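Local coordinates for protein putative primosome component (Streptococcus pyogenes serotype M3, PDB 2QGZ) that is probably a helicase loader of the primosome, an IstB-like ATP-binding protein of the P-loop NTPase clan, at residues A139-Y147 against M172-V182. Numbering follows the deposited sequence.
Sequences AILDFVEQY and MAHELSEKKGV
Val-144 sets its two methyls against helix 172-179; the axes of segments 139-146 and 172-179 approach to 9.9 Å and cross at -24°, running nearly parallel. Its CG2 fits between Met-172 and Leu-176, 3.8 Å from Met-172 CG and 3.9 Å from Leu-176 CG, while CG1, anti to the backbone N, faces the aliphatic part of Glu-175. Met-172 reaches across with an extended chain that bends only at chi3 (69°); its SD lies 3.7 Å from Ile-140 CG1 and makes an oblique Met-aromatic contact with Phe-143, 4.6 Å from the ring centroid. Leu-176 divides its branches: CD1 meets the edge of the Phe-143 ring in its plane, 3.8 Å from CE2, whereas CD2 packs over the Val-144 backbone and beside Tyr-147 CB.

Where helix 172-179 gives way to loop, Lys-180 curls back, and its NZ donates a 2.7 Å hydrogen bond to Val-144 O. The donor sits 19° from the carbonyl plane, on an oxygen that also receives a weak bond from Tyr-147 N within the segment. Past this point Tyr-147 leans towards Val-182, its OH 4.0 Å from Val-182 CG2.

Beneath this layer lies the parallel sheet: Ile-140 rests on Leu-155, Met-172 on Ile-219, and Leu-176 and Tyr-147 on Val-217, while Phe-252 meets the Phe-143 ring edge-to-face. The two helices thus pack side by side against the parallel sheet of a P-loop NTPase-type core, and helix 165-179 begins at a probable Walker A loop. The chemistry is mainly apolar interlocking, with Lys-180 providing the one hydrogen bond between the two segments, where its ammonium probably offsets partial negative charge on Val-144 O.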
loop_
_atom_site.group_PDB
_atom_site.type_symbol
_atom_site.label_atom_id
_atom_site.label_comp_id
_atom_site.label_asym_id
_atom_site.label_seq_id
_atom_site.Cartn_x
_atom_site.Cartn_y
_atom_site.Cartn_z
ATOM N N ALA A 139 -0.481 -5.579 13.468
ATOM C CA ALA A 139 -1.250 -4.443 12.957
ATOM C C ALA A 139 -2.077 -4.793 11.712
ATOM O O ALA A 139 -3.174 -4.277 11.522
ATOM C CB ALA A 139 -0.321 -3.283 12.644
ATOM N N ILE A 140 -1.542 -5.654 10.855
ATOM C CA ILE A 140 -2.260 -6.062 9.661
ATOM C C ILE A 140 -3.515 -6.868 10.053
ATOM O O ILE A 140 -4.554 -6.756 9.410
ATOM C CB ILE A 140 -1.326 -6.887 8.723
ATOM C CG1 ILE A 140 -0.944 -6.036 7.521
ATOM C CG2 ILE A 140 -1.978 -8.173 8.262
ATOM C CD1 ILE A 140 0.005 -4.912 7.858
ATOM N N LEU A 141 -3.422 -7.662 11.118
ATOM C CA LEU A 141 -4.567 -8.454 11.559
ATOM C C LEU A 141 -5.632 -7.575 12.205
ATOM O O LEU A 141 -6.823 -7.846 12.076
ATOM C CB LEU A 141 -4.134 -9.549 12.540
ATOM C CG LEU A 141 -3.195 -10.611 11.972
ATOM C CD1 LEU A 141 -2.965 -11.691 13.022
ATOM C CD2 LEU A 141 -3.795 -11.211 10.708
ATOM N N ASP A 142 -5.206 -6.528 12.905
ATOM C CA ASP A 142 -6.157 -5.614 13.528
ATOM C C ASP A 142 -6.933 -4.881 12.450
ATOM O O ASP A 142 -8.139 -4.662 12.579
ATOM C CB ASP A 142 -5.449 -4.575 14.396
ATOM C CG ASP A 142 -4.870 -5.171 15.664
ATOM O OD1 ASP A 142 -5.488 -6.123 16.216
ATOM O OD2 ASP A 142 -3.808 -4.672 16.113
ATOM N N PHE A 143 -6.236 -4.502 11.386
ATOM C CA PHE A 143 -6.865 -3.778 10.297
ATOM C C PHE A 143 -7.966 -4.605 9.652
ATOM O O PHE A 143 -9.081 -4.128 9.465
ATOM C CB PHE A 143 -5.844 -3.396 9.226
ATOM C CG PHE A 143 -6.417 -2.505 8.161
ATOM C CD1 PHE A 143 -6.397 -1.123 8.310
ATOM C CD2 PHE A 143 -7.040 -3.056 7.039
ATOM C CE1 PHE A 143 -6.997 -0.298 7.359
ATOM C CE2 PHE A 143 -7.639 -2.246 6.086
ATOM C CZ PHE A 143 -7.619 -0.858 6.244
ATOM N N VAL A 144 -7.646 -5.843 9.299
ATOM C CA VAL A 144 -8.625 -6.724 8.678
ATOM C C VAL A 144 -9.807 -6.966 9.619
ATOM O O VAL A 144 -10.962 -6.877 9.219
ATOM C CB VAL A 144 -7.991 -8.081 8.311
ATOM C CG1 VAL A 144 -9.065 -9.062 7.873
ATOM C CG2 VAL A 144 -6.977 -7.893 7.208
ATOM N N GLU A 145 -9.502 -7.259 10.874
ATOM C CA GLU A 145 -10.524 -7.542 11.871
ATOM C C GLU A 145 -11.443 -6.342 12.147
ATOM O O GLU A 145 -12.656 -6.498 12.305
ATOM C CB GLU A 145 -9.830 -8.001 13.159
ATOM C CG GLU A 145 -10.688 -8.792 14.116
ATOM C CD GLU A 145 -9.922 -9.248 15.359
ATOM O OE1 GLU A 145 -10.554 -9.849 16.254
ATOM O OE2 GLU A 145 -8.697 -9.006 15.447
ATOM N N GLN A 146 -10.862 -5.145 12.183
ATOM C CA GLN A 146 -11.613 -3.924 12.461
ATOM C C GLN A 146 -12.191 -3.185 11.243
ATOM O O GLN A 146 -12.804 -2.136 11.396
ATOM C CB GLN A 146 -10.729 -2.972 13.269
ATOM C CG GLN A 146 -10.341 -3.529 14.621
ATOM C CD GLN A 146 -9.144 -2.829 15.245
ATOM O OE1 GLN A 146 -8.609 -3.290 16.255
ATOM N NE2 GLN A 146 -8.713 -1.719 14.649
ATOM N N TYR A 147 -12.009 -3.728 10.044
ATOM C CA TYR A 147 -12.522 -3.076 8.843
ATOM C C TYR A 147 -14.023 -3.291 8.625
ATOM O O TYR A 147 -14.510 -4.420 8.643
ATOM C CB TYR A 147 -11.759 -3.560 7.607
ATOM C CG TYR A 147 -12.194 -2.872 6.336
ATOM C CD1 TYR A 147 -13.290 -3.334 5.606
ATOM C CD2 TYR A 147 -11.551 -1.711 5.901
ATOM C CE1 TYR A 147 -13.739 -2.654 4.476
ATOM C CE2 TYR A 147 -11.993 -1.019 4.776
ATOM C CZ TYR A 147 -13.086 -1.494 4.069
ATOM O OH TYR A 147 -13.531 -0.798 2.969
ATOM N N MET A 172 -2.527 -9.073 3.354
ATOM C CA MET A 172 -3.610 -8.362 4.032
ATOM C C MET A 172 -4.750 -8.178 3.025
ATOM O O MET A 172 -5.914 -8.376 3.362
ATOM C CB MET A 172 -3.130 -6.990 4.532
ATOM C CG MET A 172 -4.170 -6.195 5.302
ATOM S SD MET A 172 -3.698 -4.451 5.531
ATOM C CE MET A 172 -3.831 -3.859 3.807
ATOM N N ALA A 173 -4.411 -7.810 1.790
ATOM C CA ALA A 173 -5.420 -7.609 0.745
ATOM C C ALA A 173 -6.167 -8.911 0.453
ATOM O O ALA A 173 -7.373 -8.909 0.210
ATOM C CB ALA A 173 -4.763 -7.089 -0.544
ATOM N N HIS A 174 -5.440 -10.022 0.472
ATOM C CA HIS A 174 -6.041 -11.319 0.204
ATOM C C HIS A 174 -6.998 -11.720 1.321
ATOM O O HIS A 174 -8.042 -12.313 1.063
ATOM C CB HIS A 174 -4.956 -12.376 0.043
ATOM C CG HIS A 174 -5.444 -13.648 -0.570
ATOM N ND1 HIS A 174 -6.174 -14.584 0.135
ATOM C CD2 HIS A 174 -5.332 -14.127 -1.833
ATOM C CE1 HIS A 174 -6.488 -15.585 -0.669
ATOM N NE2 HIS A 174 -5.991 -15.332 -1.868
ATOM N N GLU A 175 -6.648 -11.383 2.558
ATOM C CA GLU A 175 -7.484 -11.716 3.702
ATOM C C GLU A 175 -8.717 -10.800 3.745
ATOM O O GLU A 175 -9.800 -11.219 4.162
ATOM C CB GLU A 175 -6.664 -11.582 4.981
ATOM C CG GLU A 175 -7.264 -12.230 6.203
ATOM C CD GLU A 175 -7.261 -13.749 6.145
ATOM O OE1 GLU A 175 -6.413 -14.341 5.435
ATOM O OE2 GLU A 175 -8.100 -14.359 6.839
ATOM N N LEU A 176 -8.550 -9.551 3.313
ATOM C CA LEU A 176 -9.665 -8.604 3.280
ATOM C C LEU A 176 -10.699 -9.064 2.262
ATOM O O LEU A 176 -11.904 -8.939 2.480
ATOM C CB LEU A 176 -9.185 -7.200 2.906
ATOM C CG LEU A 176 -8.755 -6.305 4.065
ATOM C CD1 LEU A 176 -8.282 -4.964 3.531
ATOM C CD2 LEU A 176 -9.919 -6.121 5.010
ATOM N N SER A 177 -10.224 -9.592 1.144
ATOM C CA SER A 177 -11.120 -10.077 0.117
ATOM C C SER A 177 -11.803 -11.367 0.554
ATOM O O SER A 177 -12.961 -11.594 0.224
ATOM C CB SER A 177 -10.359 -10.326 -1.178
ATOM O OG SER A 177 -11.186 -11.012 -2.097
ATOM N N GLU A 178 -11.094 -12.208 1.300
ATOM C CA GLU A 178 -11.665 -13.475 1.749
ATOM C C GLU A 178 -12.631 -13.339 2.921
ATOM O O GLU A 178 -13.726 -13.891 2.887
ATOM C CB GLU A 178 -10.563 -14.470 2.127
ATOM C CG GLU A 178 -11.110 -15.805 2.629
ATOM C CD GLU A 178 -10.040 -16.861 2.847
ATOM O OE1 GLU A 178 -10.407 -18.019 3.146
ATOM O OE2 GLU A 178 -8.837 -16.540 2.723
ATOM N N LYS A 179 -12.229 -12.618 3.958
ATOM C CA LYS A 179 -13.092 -12.453 5.120
ATOM C C LYS A 179 -14.197 -11.458 4.840
ATOM O O LYS A 179 -15.376 -11.774 4.976
ATOM C CB LYS A 179 -12.263 -12.026 6.332
ATOM C CG LYS A 179 -11.335 -13.133 6.800
ATOM C CD LYS A 179 -12.151 -14.371 7.133
ATOM C CE LYS A 179 -11.279 -15.584 7.347
ATOM N NZ LYS A 179 -12.089 -16.750 7.815
ATOM N N LYS A 180 -13.813 -10.248 4.460
ATOM C CA LYS A 180 -14.775 -9.223 4.113
ATOM C C LYS A 180 -14.873 -9.380 2.598
ATOM O O LYS A 180 -14.236 -10.275 2.039
ATOM C CB LYS A 180 -14.227 -7.853 4.486
ATOM C CG LYS A 180 -13.807 -7.735 5.951
ATOM C CD LYS A 180 -14.952 -8.067 6.873
ATOM C CE LYS A 180 -14.795 -7.388 8.225
ATOM N NZ LYS A 180 -13.541 -7.761 8.914
ATOM N N GLY A 181 -15.656 -8.550 1.922
ATOM C CA GLY A 181 -15.738 -8.703 0.478
ATOM C C GLY A 181 -15.104 -7.532 -0.248
ATOM O O GLY A 181 -15.396 -7.273 -1.414
ATOM N N VAL A 182 -14.209 -6.845 0.450
ATOM C CA VAL A 182 -13.541 -5.656 -0.058
ATOM C C VAL A 182 -12.467 -5.844 -1.119
ATOM O O VAL A 182 -11.677 -6.786 -1.078
ATOM C CB VAL A 182 -12.945 -4.854 1.119
ATOM C CG1 VAL A 182 -12.083 -5.762 1.972
ATOM C CG2 VAL A 182 -12.139 -3.675 0.599
#